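Local coordinates for diphosphomevalonate decarboxylase, putative (Trypanosoma brucei, PDB 2HKE), which probably catalyses the ATP-dependent decarboxylation of (R)-5-diphosphomevalonate to isopentenyl diphosphate in the mevalonate pathway, at residues A278-A281 and R285-L288; Y270-L275 and A296-F301; E309-L314 and E334-V339; P222-I227 and A241-L246. The protein carries 1 engineered substitution. One frame throughout, in Å; residues are numbered along the deposited sequence.

Contact 1: A278-A281 and R285-L288; sequences AYNA and RTAL
Asn280 carries the polar half of this contact, with one amide serving three backbone groups. Its ND2 donates to O of Leu288 over 2.8 Å. This bond is almost straight, with an N-H...O angle of 171°. The acceptor lies in the amide plane of Asn280, and the donor lies in the carbonyl plane of Leu288. On the other branch, OD1 accepts from N of Ala287 at 2.9 Å. That donor sits well above the carbonyl plane, not on a lone pair. A weak bond of 3.1 Å from N of Leu288 reaches the same OD1. With both branches engaged, the rotation of the amide is fixed. A further weak bond, N of Arg285 to O of Asn280 at 3.2 Å, joins the two backbones. Thr286 is the centre of an inverse gamma turn, whose weak bond from Ala287 N to Arg285 O shares the N-H that also reaches OD1 of Asn280.

The apolar half belongs to Tyr279. Its CG is anti to the backbone N (chi1 -178°), and this swings the ring over to residues 287 and 288. CD2 of Tyr279 meets CD2 of Leu288 at 4.1 Å, the two side chains crossing at about a right angle. CE2 of Tyr279 touches CB of Ala287 at 4.2 Å.

The contact ties the last turns of helix 267-283 to the loop leading into strand 288-291. Tyr279 OH probably hydrogen-bonds to the carboxylate of Glu309 on helix 307-317, and Arg285 forms a salt bridge with Asp306. Thr286 packs on helix 237-256, while Leu288 rests on strand 298-303.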
loop_
_atom_site.group_PDB
_atom_site.type_symbol
_atom_site.label_atom_id
_atom_site.label_comp_id
_atom_site.label_asym_id
_atom_site.label_seq_id
_atom_site.Cartn_x
_atom_site.Cartn_y
_atom_site.Cartn_z
ATOM N N ALA A 278 0.050 -23.582 -8.158
ATOM C CA ALA A 278 -0.311 -25.000 -8.053
ATOM C C ALA A 278 -1.757 -25.165 -7.605
ATOM O O ALA A 278 -2.458 -26.053 -8.061
ATOM C CB ALA A 278 0.595 -25.705 -7.067
ATOM N N TYR A 279 -2.214 -24.280 -6.728
ATOM C CA TYR A 279 -3.618 -24.285 -6.305
ATOM C C TYR A 279 -4.539 -23.977 -7.465
ATOM O O TYR A 279 -5.501 -24.667 -7.688
ATOM C CB TYR A 279 -3.814 -23.262 -5.208
ATOM C CG TYR A 279 -5.210 -23.188 -4.653
ATOM C CD1 TYR A 279 -5.803 -24.308 -4.086
ATOM C CD2 TYR A 279 -5.927 -22.006 -4.684
ATOM C CE1 TYR A 279 -7.049 -24.236 -3.551
ATOM C CE2 TYR A 279 -7.213 -21.929 -4.158
ATOM C CZ TYR A 279 -7.756 -23.050 -3.594
ATOM O OH TYR A 279 -9.045 -22.991 -3.066
ATOM N N ASN A 280 -4.241 -22.937 -8.211
ATOM C CA ASN A 280 -5.087 -22.507 -9.298
ATOM C C ASN A 280 -5.100 -23.631 -10.336
ATOM O O ASN A 280 -6.136 -23.927 -10.934
ATOM C CB ASN A 280 -4.514 -21.236 -9.893
ATOM C CG ASN A 280 -4.817 -19.997 -9.071
ATOM O OD1 ASN A 280 -5.790 -19.965 -8.273
ATOM N ND2 ASN A 280 -3.992 -18.951 -9.264
ATOM N N ALA A 281 -3.946 -24.241 -10.542
ATOM C CA ALA A 281 -3.833 -25.375 -11.496
ATOM C C ALA A 281 -4.774 -26.530 -11.092
ATOM O O ALA A 281 -5.522 -27.062 -11.944
ATOM C CB ALA A 281 -2.364 -25.813 -11.623
ATOM N N ARG A 285 -8.898 -23.096 -12.358
ATOM C CA ARG A 285 -9.184 -21.722 -12.627
ATOM C C ARG A 285 -8.321 -20.854 -11.724
ATOM O O ARG A 285 -7.735 -21.316 -10.749
ATOM C CB ARG A 285 -10.678 -21.394 -12.396
ATOM C CG ARG A 285 -11.094 -21.509 -10.965
ATOM C CD ARG A 285 -12.564 -21.223 -10.817
ATOM N NE ARG A 285 -13.013 -21.547 -9.480
ATOM C CZ ARG A 285 -13.094 -20.702 -8.451
ATOM N NH1 ARG A 285 -12.776 -19.433 -8.562
ATOM N NH2 ARG A 285 -13.501 -21.162 -7.275
ATOM N N THR A 286 -8.254 -19.595 -12.087
ATOM C CA THR A 286 -7.524 -18.594 -11.303
ATOM C C THR A 286 -8.436 -18.138 -10.152
ATOM O O THR A 286 -9.238 -17.219 -10.292
ATOM C CB THR A 286 -7.075 -17.467 -12.159
ATOM O OG1 THR A 286 -6.283 -17.986 -13.267
ATOM C CG2 THR A 286 -6.196 -16.473 -11.300
ATOM N N ALA A 287 -8.328 -18.867 -9.043
ATOM C CA ALA A 287 -9.097 -18.586 -7.848
ATOM C C ALA A 287 -8.398 -17.614 -6.894
ATOM O O ALA A 287 -9.026 -17.011 -5.997
ATOM C CB ALA A 287 -9.429 -19.913 -7.146
ATOM N N LEU A 288 -7.084 -17.491 -7.037
ATOM C CA LEU A 288 -6.246 -16.853 -6.000
ATOM C C LEU A 288 -5.139 -16.124 -6.736
ATOM O O LEU A 288 -4.576 -16.673 -7.668
ATOM C CB LEU A 288 -5.679 -17.907 -5.017
ATOM C CG LEU A 288 -4.848 -17.440 -3.830
ATOM C CD1 LEU A 288 -5.675 -16.452 -2.890
ATOM C CD2 LEU A 288 -4.308 -18.636 -3.014
#

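Contact 2: Y270-L275 and A296-F301; sequences YAMIRL and ANCFLF. With SO4 (sulfate ion), chain D.
Met272 and Cys298 belong to a helix-on-sheet layer of the C-terminal domain, where helix 267-283 covers strand 298-303. The contact is small and wholly apolar, and the methionine carries its helix side. CE of Met272 lies 3.9 Å from SG of Cys298. CB of Met272 is almost as near to the same SG, at 4.0 Å. The thiol sulfur is thus touched at both the root and the tip of the methionine. The Met272 chain bends at chi2 (-65°) and again at chi3 (-70°), which carries the methyl group along the strand from Cys298 toward Leu300. There CE also meets CD1 of Leu300 at 4.2 Å, with the two side chains crossing at about a right angle.

Arg274, on the same helix, is exposed and holds a sulfate ion, probably from the crystallisation liquor. NE donates to sulfate O4 at 3.0 Å and to O3 at 3.2 Å. NH2 donates to the same O3 at 3.1 Å. The backbone N of Asp350 is a further donor to the ion.

Strand 298-303 runs antiparallel to both its partners, strands 183-189 and 288-291. Leu314 of helix 307-317 packs against both Met272 and Leu300, and Phe318 also touches Met272.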
loop_
_atom_site.group_PDB
_atom_site.type_symbol
_atom_site.label_atom_id
_atom_site.label_comp_id
_atom_site.label_asym_id
_atom_site.label_seq_id
_atom_site.Cartn_x
_atom_site.Cartn_y
_atom_site.Cartn_z
ATOM N N TYR A 270 8.943 -17.067 -2.961
ATOM C CA TYR A 270 8.889 -17.874 -4.166
ATOM C C TYR A 270 8.068 -19.128 -3.978
ATOM O O TYR A 270 7.339 -19.541 -4.899
ATOM C CB TYR A 270 10.297 -18.235 -4.698
ATOM C CG TYR A 270 11.163 -17.054 -5.046
ATOM C CD1 TYR A 270 10.718 -16.079 -5.930
ATOM C CD2 TYR A 270 12.430 -16.900 -4.482
ATOM C CE1 TYR A 270 11.509 -14.982 -6.254
ATOM C CE2 TYR A 270 13.234 -15.790 -4.801
ATOM C CZ TYR A 270 12.779 -14.861 -5.693
ATOM O OH TYR A 270 13.574 -13.781 -6.006
ATOM N N ALA A 271 8.122 -19.708 -2.780
ATOM C CA ALA A 271 7.278 -20.862 -2.526
ATOM C C ALA A 271 5.783 -20.460 -2.552
ATOM O O ALA A 271 4.948 -21.226 -2.994
ATOM C CB ALA A 271 7.617 -21.443 -1.184
ATOM N N MET A 272 5.473 -19.271 -2.046
ATOM C CA MET A 272 4.092 -18.762 -2.097
ATOM C C MET A 272 3.632 -18.600 -3.520
ATOM O O MET A 272 2.490 -18.932 -3.843
ATOM C CB MET A 272 3.936 -17.467 -1.274
ATOM C CG MET A 272 3.750 -17.719 0.215
ATOM S SD MET A 272 2.254 -18.565 0.709
ATOM C CE MET A 272 0.990 -17.284 0.365
ATOM N N ILE A 273 4.516 -18.140 -4.403
ATOM C CA ILE A 273 4.162 -17.997 -5.793
ATOM C C ILE A 273 3.850 -19.393 -6.351
ATOM O O ILE A 273 2.832 -19.585 -6.971
ATOM C CB ILE A 273 5.280 -17.334 -6.584
ATOM C CG1 ILE A 273 5.424 -15.860 -6.196
ATOM C CG2 ILE A 273 5.084 -17.567 -8.084
ATOM C CD1 ILE A 273 6.636 -15.207 -6.798
ATOM N N ARG A 274 4.748 -20.357 -6.118
ATOM C CA ARG A 274 4.528 -21.710 -6.596
ATOM C C ARG A 274 3.233 -22.307 -6.072
ATOM O O ARG A 274 2.527 -22.997 -6.836
ATOM C CB ARG A 274 5.704 -22.628 -6.226
ATOM C CG ARG A 274 6.968 -22.199 -6.873
ATOM C CD ARG A 274 7.980 -23.345 -7.019
ATOM N NE ARG A 274 8.136 -24.112 -5.792
ATOM C CZ ARG A 274 8.889 -23.744 -4.767
ATOM N NH1 ARG A 274 9.569 -22.619 -4.814
ATOM N NH2 ARG A 274 8.975 -24.530 -3.698
ATOM N N LEU A 275 2.931 -22.049 -4.795
ATOM C CA LEU A 275 1.725 -22.584 -4.148
ATOM C C LEU A 275 0.442 -22.016 -4.763
ATOM O O LEU A 275 -0.524 -22.758 -5.081
ATOM C CB LEU A 275 1.778 -22.273 -2.659
ATOM C CG LEU A 275 0.667 -22.832 -1.790
ATOM C CD1 LEU A 275 0.367 -24.326 -2.063
ATOM C CD2 LEU A 275 1.020 -22.599 -0.344
ATOM N N ALA A 296 9.111 -9.048 1.012
ATOM C CA ALA A 296 8.920 -10.474 0.965
ATOM C C ALA A 296 7.456 -10.861 1.193
ATOM O O ALA A 296 7.087 -11.977 0.899
ATOM C CB ALA A 296 9.788 -11.172 2.035
ATOM N N ASN A 297 6.655 -9.968 1.768
ATOM C CA ASN A 297 5.272 -10.327 2.139
ATOM C C ASN A 297 4.458 -10.587 0.891
ATOM O O ASN A 297 4.629 -9.888 -0.119
ATOM C CB ASN A 297 4.580 -9.210 2.911
ATOM C CG ASN A 297 5.242 -8.860 4.219
ATOM O OD1 ASN A 297 5.889 -9.675 4.850
ATOM N ND2 ASN A 297 5.035 -7.608 4.653
ATOM N N CYS A 298 3.575 -11.560 0.978
ATOM C CA CYS A 298 2.730 -11.940 -0.108
ATOM C C CYS A 298 1.302 -11.430 0.128
ATOM O O CYS A 298 0.541 -11.931 1.008
ATOM C CB CYS A 298 2.719 -13.434 -0.239
ATOM S SG CYS A 298 1.845 -14.049 -1.700
ATOM N N PHE A 299 0.919 -10.469 -0.691
ATOM C CA PHE A 299 -0.468 -10.011 -0.699
ATOM C C PHE A 299 -1.224 -10.993 -1.553
ATOM O O PHE A 299 -0.637 -11.621 -2.463
ATOM C CB PHE A 299 -0.538 -8.609 -1.240
ATOM C CG PHE A 299 -0.202 -7.574 -0.216
ATOM C CD1 PHE A 299 1.118 -7.242 0.044
ATOM C CD2 PHE A 299 -1.218 -6.991 0.538
ATOM C CE1 PHE A 299 1.413 -6.282 1.044
ATOM C CE2 PHE A 299 -0.953 -6.022 1.518
ATOM C CZ PHE A 299 0.379 -5.668 1.748
ATOM N N LEU A 300 -2.488 -11.222 -1.223
ATOM C CA LEU A 300 -3.293 -12.183 -1.958
ATOM C C LEU A 300 -4.613 -11.537 -2.224
ATOM O O LEU A 300 -5.121 -10.823 -1.348
ATOM C CB LEU A 300 -3.538 -13.429 -1.109
ATOM C CG LEU A 300 -2.297 -14.222 -0.790
ATOM C CD1 LEU A 300 -2.549 -15.087 0.440
ATOM C CD2 LEU A 300 -1.847 -15.080 -2.023
ATOM N N PHE A 301 -5.164 -11.798 -3.386
ATOM C CA PHE A 301 -6.522 -11.379 -3.693
ATOM C C PHE A 301 -7.338 -12.630 -3.943
ATOM O O PHE A 301 -6.872 -13.570 -4.618
ATOM C CB PHE A 301 -6.554 -10.531 -4.941
ATOM C CG PHE A 301 -5.670 -9.332 -4.885
ATOM C CD1 PHE A 301 -5.880 -8.336 -3.937
ATOM C CD2 PHE A 301 -4.626 -9.192 -5.763
ATOM C CE1 PHE A 301 -5.053 -7.214 -3.881
ATOM C CE2 PHE A 301 -3.785 -8.054 -5.699
ATOM C CZ PHE A 301 -4.025 -7.066 -4.756
HETATM S S SO4 D . 7.559 -27.658 -6.230
HETATM O O1 SO4 D . 8.805 -28.040 -6.881
HETATM O O2 SO4 D . 6.690 -28.812 -6.153
HETATM O O3 SO4 D . 7.885 -27.148 -4.894
HETATM O O4 SO4 D . 6.961 -26.597 -7.029
#

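Contact 3: E309-L314 and E334-V339; sequences EAVAML and EKVKVV
Val311 and Val336 meet without any flat group between them, and the same is true of Ala312 and Val339. No ring, amide or guanidinium face or edge is used across this contact. Of the residues that touch, only Glu309 has a flat group at its end, a carboxylate; its CB is directed away from 334-339. OE1 instead forms a salt bridge with Lys283 and probably a hydrogen bond with Tyr279 OH.

The touching is done by methyl groups. CG1 of Val311 lies 3.7 Å from CG1 of Val336, tip to tip, and the two side chains cross at about a right angle. In both residues CG1 is anti to the backbone N (chi1 173° and 172°), which points this branch into the interface. CG2 of Val336 lies over CB of Val311 at 4.1 Å, so both methyls of Val336 are used. One turn away, CG1 of Val339 reaches CB of Ala312 at 3.6 Å. The backbone N of Glu309 is brushed by CG2 of Val339 at 4.2 Å.

On strand 325-327, Phe325 touches Val311 and Phe327 touches Val336, extending the apolar patch. Pro308 and Leu341 continue it on the Val339 and Ala312 side. Helix 307-317 thus packs by small side chains on helix 330-338 and on the residue that follows it, at the periphery of the C-terminal domain.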
loop_
_atom_site.group_PDB
_atom_site.type_symbol
_atom_site.label_atom_id
_atom_site.label_comp_id
_atom_site.label_asym_id
_atom_site.label_seq_id
_atom_site.Cartn_x
_atom_site.Cartn_y
_atom_site.Cartn_z
ATOM N N GLU A 309 -11.392 -21.824 1.698
ATOM C CA GLU A 309 -10.613 -22.932 1.142
ATOM C C GLU A 309 -9.203 -22.488 0.900
ATOM O O GLU A 309 -8.260 -23.241 1.185
ATOM C CB GLU A 309 -11.173 -23.467 -0.171
ATOM C CG GLU A 309 -10.503 -24.775 -0.639
ATOM C CD GLU A 309 -11.079 -25.304 -1.916
ATOM O OE1 GLU A 309 -10.661 -24.820 -3.006
ATOM O OE2 GLU A 309 -11.974 -26.181 -1.822
ATOM N N ALA A 310 -9.051 -21.292 0.334
ATOM C CA ALA A 310 -7.711 -20.766 0.045
ATOM C C ALA A 310 -6.847 -20.699 1.313
ATOM O O ALA A 310 -5.692 -21.119 1.310
ATOM C CB ALA A 310 -7.824 -19.369 -0.707
ATOM N N VAL A 311 -7.404 -20.180 2.398
ATOM C CA VAL A 311 -6.694 -20.041 3.635
ATOM C C VAL A 311 -6.405 -21.428 4.250
ATOM O O VAL A 311 -5.279 -21.666 4.727
ATOM C CB VAL A 311 -7.413 -19.115 4.601
ATOM C CG1 VAL A 311 -6.712 -19.125 5.971
ATOM C CG2 VAL A 311 -7.524 -17.707 4.016
ATOM N N ALA A 312 -7.368 -22.348 4.164
ATOM C CA ALA A 312 -7.139 -23.746 4.595
ATOM C C ALA A 312 -5.961 -24.371 3.835
ATOM O O ALA A 312 -5.112 -25.073 4.431
ATOM C CB ALA A 312 -8.406 -24.623 4.392
ATOM N N MET A 313 -5.930 -24.133 2.534
ATOM C CA MET A 313 -4.850 -24.644 1.665
ATOM C C MET A 313 -3.540 -24.062 2.106
ATOM O O MET A 313 -2.555 -24.787 2.282
ATOM C CB MET A 313 -5.167 -24.308 0.204
ATOM C CG MET A 313 -4.129 -24.741 -0.785
ATOM S SD MET A 313 -2.796 -23.529 -0.997
ATOM C CE MET A 313 -3.624 -22.017 -1.619
ATOM N N LEU A 314 -3.484 -22.739 2.322
ATOM C CA LEU A 314 -2.245 -22.126 2.853
ATOM C C LEU A 314 -1.734 -22.764 4.148
ATOM O O LEU A 314 -0.533 -22.926 4.312
ATOM C CB LEU A 314 -2.404 -20.614 3.080
ATOM C CG LEU A 314 -2.674 -19.765 1.824
ATOM C CD1 LEU A 314 -2.823 -18.268 2.172
ATOM C CD2 LEU A 314 -1.593 -20.004 0.736
ATOM N N GLU A 334 -14.390 -17.453 11.150
ATOM C CA GLU A 334 -15.048 -18.615 11.681
ATOM C C GLU A 334 -15.285 -19.649 10.578
ATOM O O GLU A 334 -15.173 -20.838 10.812
ATOM C CB GLU A 334 -16.345 -18.239 12.358
ATOM C CG GLU A 334 -16.911 -19.457 13.138
ATOM C CD GLU A 334 -15.845 -20.136 14.029
ATOM O OE1 GLU A 334 -15.298 -19.441 14.927
ATOM O OE2 GLU A 334 -15.545 -21.331 13.787
ATOM N N LYS A 335 -15.559 -19.184 9.362
ATOM C CA LYS A 335 -15.697 -20.093 8.230
ATOM C C LYS A 335 -14.381 -20.809 7.881
ATOM O O LYS A 335 -14.397 -21.957 7.517
ATOM C CB LYS A 335 -16.254 -19.373 7.021
ATOM C CG LYS A 335 -17.731 -19.094 7.146
ATOM C CD LYS A 335 -18.264 -18.411 5.900
ATOM C CE LYS A 335 -19.626 -18.964 5.473
ATOM N NZ LYS A 335 -20.381 -17.969 4.579
ATOM N N VAL A 336 -13.249 -20.129 7.975
ATOM C CA VAL A 336 -11.955 -20.790 7.763
ATOM C C VAL A 336 -11.803 -21.983 8.718
ATOM O O VAL A 336 -11.355 -23.059 8.349
ATOM C CB VAL A 336 -10.757 -19.803 7.989
ATOM C CG1 VAL A 336 -9.450 -20.577 7.955
ATOM C CG2 VAL A 336 -10.745 -18.711 6.920
ATOM N N LYS A 337 -12.237 -21.792 9.954
ATOM C CA LYS A 337 -12.023 -22.798 10.988
ATOM C C LYS A 337 -12.780 -24.088 10.768
ATOM O O LYS A 337 -12.408 -25.094 11.322
ATOM C CB LYS A 337 -12.362 -22.214 12.363
ATOM C CG LYS A 337 -11.427 -21.086 12.722
ATOM C CD LYS A 337 -11.497 -20.677 14.203
ATOM C CE LYS A 337 -10.606 -19.514 14.448
ATOM N NZ LYS A 337 -10.772 -19.014 15.816
ATOM N N VAL A 338 -13.863 -24.064 9.999
ATOM C CA VAL A 338 -14.630 -25.280 9.785
ATOM C C VAL A 338 -14.357 -25.956 8.440
ATOM O O VAL A 338 -14.945 -27.000 8.152
ATOM C CB VAL A 338 -16.131 -25.021 9.961
ATOM C CG1 VAL A 338 -16.379 -24.353 11.329
ATOM C CG2 VAL A 338 -16.705 -24.194 8.806
ATOM N N VAL A 339 -13.486 -25.375 7.599
ATOM C CA VAL A 339 -13.198 -26.001 6.313
ATOM C C VAL A 339 -12.602 -27.387 6.503
ATOM O O VAL A 339 -11.685 -27.570 7.306
ATOM C CB VAL A 339 -12.210 -25.153 5.462
ATOM C CG1 VAL A 339 -11.751 -25.893 4.162
ATOM C CG2 VAL A 339 -12.853 -23.852 5.126
#

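Contact 4: P222-I227 and A241-L246; sequences PERMKI and AEIAML
Arg224 and Ile243 mark the closest point of two nearly antiparallel helices, with their CA atoms 6.8 Å apart. The axes of 222-227 and 241-246 make an angle of 153° and approach to 10.5 Å. That spacing keeps the backbones apart, and side chains bridge the gap without any hydrogen bond between the segments. Helix 213-234 is kinked at Pro222, whose N has no bond to the turn before.

Ile243 is the apolar centre. Its CG1 lies 3.8 Å from CG2 of Ile227. Its chain turns at chi2 (-65°), and CD1 then sits between Ile227 and Arg224. That CD1 is 3.9 Å from CG2 of Ile227 and equally 3.9 Å from CG of Arg224. Arg224 therefore uses its aliphatic part as a hydrocarbon surface.

Beyond Ile243, the arginine runs on fully extended from CG to NE. This carries the guanidinium along to Leu246, one turn further down the facing helix. CB of Leu246 stands over the centre of one guanidinium face, 3.8 Å from CZ of Arg224. The two side chains cross at about a right angle. Helix 237-256, which carries Leu246, also answers the charge: NH1 of Arg224 forms salt bridges with Asp250 and Glu247. These probably hold the flat group in place over Leu246.

Helices 213-234 and 237-256 follow each other with a very short connection, so the pair is an antiparallel helical hairpin of the C-terminal domain. Ile243 is buried in it, while Ile227 and Leu246 lie at its exposed margin.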
loop_
_atom_site.group_PDB
_atom_site.type_symbol
_atom_site.label_atom_id
_atom_site.label_comp_id
_atom_site.label_asym_id
_atom_site.label_seq_id
_atom_site.Cartn_x
_atom_site.Cartn_y
_atom_site.Cartn_z
ATOM N N PRO A 222 0.521 1.001 -19.830
ATOM C CA PRO A 222 -0.688 1.424 -20.520
ATOM C C PRO A 222 -1.667 0.300 -20.939
ATOM O O PRO A 222 -2.896 0.462 -20.751
ATOM C CB PRO A 222 -0.135 2.190 -21.729
ATOM C CG PRO A 222 1.124 2.752 -21.267
ATOM C CD PRO A 222 1.710 1.689 -20.356
ATOM N N GLU A 223 -1.144 -0.809 -21.445
ATOM C CA GLU A 223 -1.935 -1.999 -21.814
ATOM C C GLU A 223 -2.668 -2.514 -20.552
ATOM O O GLU A 223 -3.891 -2.741 -20.569
ATOM C CB GLU A 223 -1.073 -3.175 -22.289
ATOM C CG GLU A 223 -0.420 -3.128 -23.690
ATOM C CD GLU A 223 0.604 -4.265 -23.955
ATOM O OE1 GLU A 223 1.202 -4.864 -22.989
ATOM O OE2 GLU A 223 0.780 -4.557 -25.174
ATOM N N ARG A 224 -1.926 -2.693 -19.463
ATOM C CA ARG A 224 -2.506 -3.341 -18.282
ATOM C C ARG A 224 -3.482 -2.440 -17.527
ATOM O O ARG A 224 -4.466 -2.934 -16.955
ATOM C CB ARG A 224 -1.412 -3.851 -17.345
ATOM C CG ARG A 224 -0.601 -4.914 -17.999
ATOM C CD ARG A 224 0.432 -5.527 -17.068
ATOM N NE ARG A 224 1.157 -6.560 -17.833
ATOM C CZ ARG A 224 2.317 -7.064 -17.486
ATOM N NH1 ARG A 224 2.923 -6.675 -16.393
ATOM N NH2 ARG A 224 2.874 -7.976 -18.257
ATOM N N MET A 225 -3.254 -1.131 -17.560
ATOM C CA MET A 225 -4.228 -0.164 -17.001
ATOM C C MET A 225 -5.588 -0.303 -17.707
ATOM O O MET A 225 -6.624 -0.302 -17.058
ATOM C CB MET A 225 -3.743 1.279 -17.123
ATOM C CG MET A 225 -2.532 1.617 -16.208
ATOM S SD MET A 225 -2.950 1.541 -14.430
ATOM C CE MET A 225 -4.303 2.735 -14.366
ATOM N N LYS A 226 -5.569 -0.439 -19.014
ATOM C CA LYS A 226 -6.823 -0.642 -19.770
ATOM C C LYS A 226 -7.493 -1.964 -19.429
ATOM O O LYS A 226 -8.722 -2.003 -19.199
ATOM C CB LYS A 226 -6.575 -0.515 -21.277
ATOM C CG LYS A 226 -7.773 -0.881 -22.164
ATOM C CD LYS A 226 -7.473 -0.581 -23.648
ATOM C CE LYS A 226 -8.665 -0.974 -24.545
ATOM N NZ LYS A 226 -8.442 -0.494 -25.961
ATOM N N ILE A 227 -6.714 -3.045 -19.360
ATOM C CA ILE A 227 -7.257 -4.384 -19.120
ATOM C C ILE A 227 -7.782 -4.439 -17.675
ATOM O O ILE A 227 -8.849 -4.947 -17.428
ATOM C CB ILE A 227 -6.188 -5.497 -19.296
ATOM C CG1 ILE A 227 -5.707 -5.566 -20.760
ATOM C CG2 ILE A 227 -6.723 -6.845 -18.828
ATOM C CD1 ILE A 227 -4.357 -6.329 -20.927
ATOM N N ALA A 241 -6.880 -10.989 -11.568
ATOM C CA ALA A 241 -5.887 -11.813 -10.893
ATOM C C ALA A 241 -4.646 -12.053 -11.757
ATOM O O ALA A 241 -3.510 -11.980 -11.279
ATOM C CB ALA A 241 -6.507 -13.153 -10.479
ATOM N N GLU A 242 -4.888 -12.343 -13.011
ATOM C CA GLU A 242 -3.830 -12.510 -13.986
ATOM C C GLU A 242 -2.940 -11.277 -14.160
ATOM O O GLU A 242 -1.695 -11.406 -14.157
ATOM C CB GLU A 242 -4.456 -12.971 -15.343
ATOM C CG GLU A 242 -5.003 -14.367 -15.289
ATOM C CD GLU A 242 -6.135 -14.631 -16.321
ATOM O OE1 GLU A 242 -6.306 -13.813 -17.260
ATOM O OE2 GLU A 242 -6.816 -15.696 -16.208
ATOM N N ILE A 243 -3.555 -10.103 -14.275
ATOM C CA ILE A 243 -2.810 -8.825 -14.342
ATOM C C ILE A 243 -1.987 -8.665 -13.085
ATOM O O ILE A 243 -0.810 -8.286 -13.132
ATOM C CB ILE A 243 -3.752 -7.591 -14.526
ATOM C CG1 ILE A 243 -4.379 -7.639 -15.898
ATOM C CG2 ILE A 243 -3.028 -6.234 -14.201
ATOM C CD1 ILE A 243 -3.348 -7.484 -17.032
ATOM N N ALA A 244 -2.606 -8.898 -11.917
ATOM C CA ALA A 244 -1.866 -8.668 -10.670
ATOM C C ALA A 244 -0.593 -9.562 -10.574
ATOM O O ALA A 244 0.481 -9.135 -10.115
ATOM C CB ALA A 244 -2.777 -8.889 -9.480
ATOM N N MET A 245 -0.708 -10.827 -10.998
ATOM C CA MET A 245 0.424 -11.741 -10.933
ATOM C C MET A 245 1.464 -11.393 -12.003
ATOM O O MET A 245 2.650 -11.528 -11.765
ATOM C CB MET A 245 -0.049 -13.185 -11.090
ATOM C CG MET A 245 -0.789 -13.641 -9.817
ATOM S SD MET A 245 -1.325 -15.320 -9.724
ATOM C CE MET A 245 -2.731 -15.308 -10.820
ATOM N N LEU A 246 1.023 -10.945 -13.164
ATOM C CA LEU A 246 1.981 -10.514 -14.209
ATOM C C LEU A 246 2.765 -9.318 -13.744
ATOM O O LEU A 246 3.960 -9.252 -13.897
ATOM C CB LEU A 246 1.249 -10.126 -15.484
ATOM C CG LEU A 246 0.710 -11.285 -16.305
ATOM C CD1 LEU A 246 -0.258 -10.741 -17.388
ATOM C CD2 LEU A 246 1.877 -12.060 -16.916
#

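How the contacts relate
Contacts 1 and 2 are buried, whereas contacts 3 and 4 are only partly so. Contacts 1 and 2 share helix 267-283 but differ in chemistry: the first is led by amide hydrogen bonds to a loop, the second by sulfur and methyl packing on a strand. Contact 3 is purely aliphatic. Contact 4 adds a charged arginine that spans to the facing helix. Met313 packs on residues of contacts 1 and 2 and Leu314 on those of contact 2, so helix 307-317 links all three. Helix 237-256 of contact 4 also touches contacts 1 and 2, through Ala241 on Thr286 and Ala244 on Phe301. Contacts 3 and 4 do not touch; their nearest atoms are about 11 Å apart.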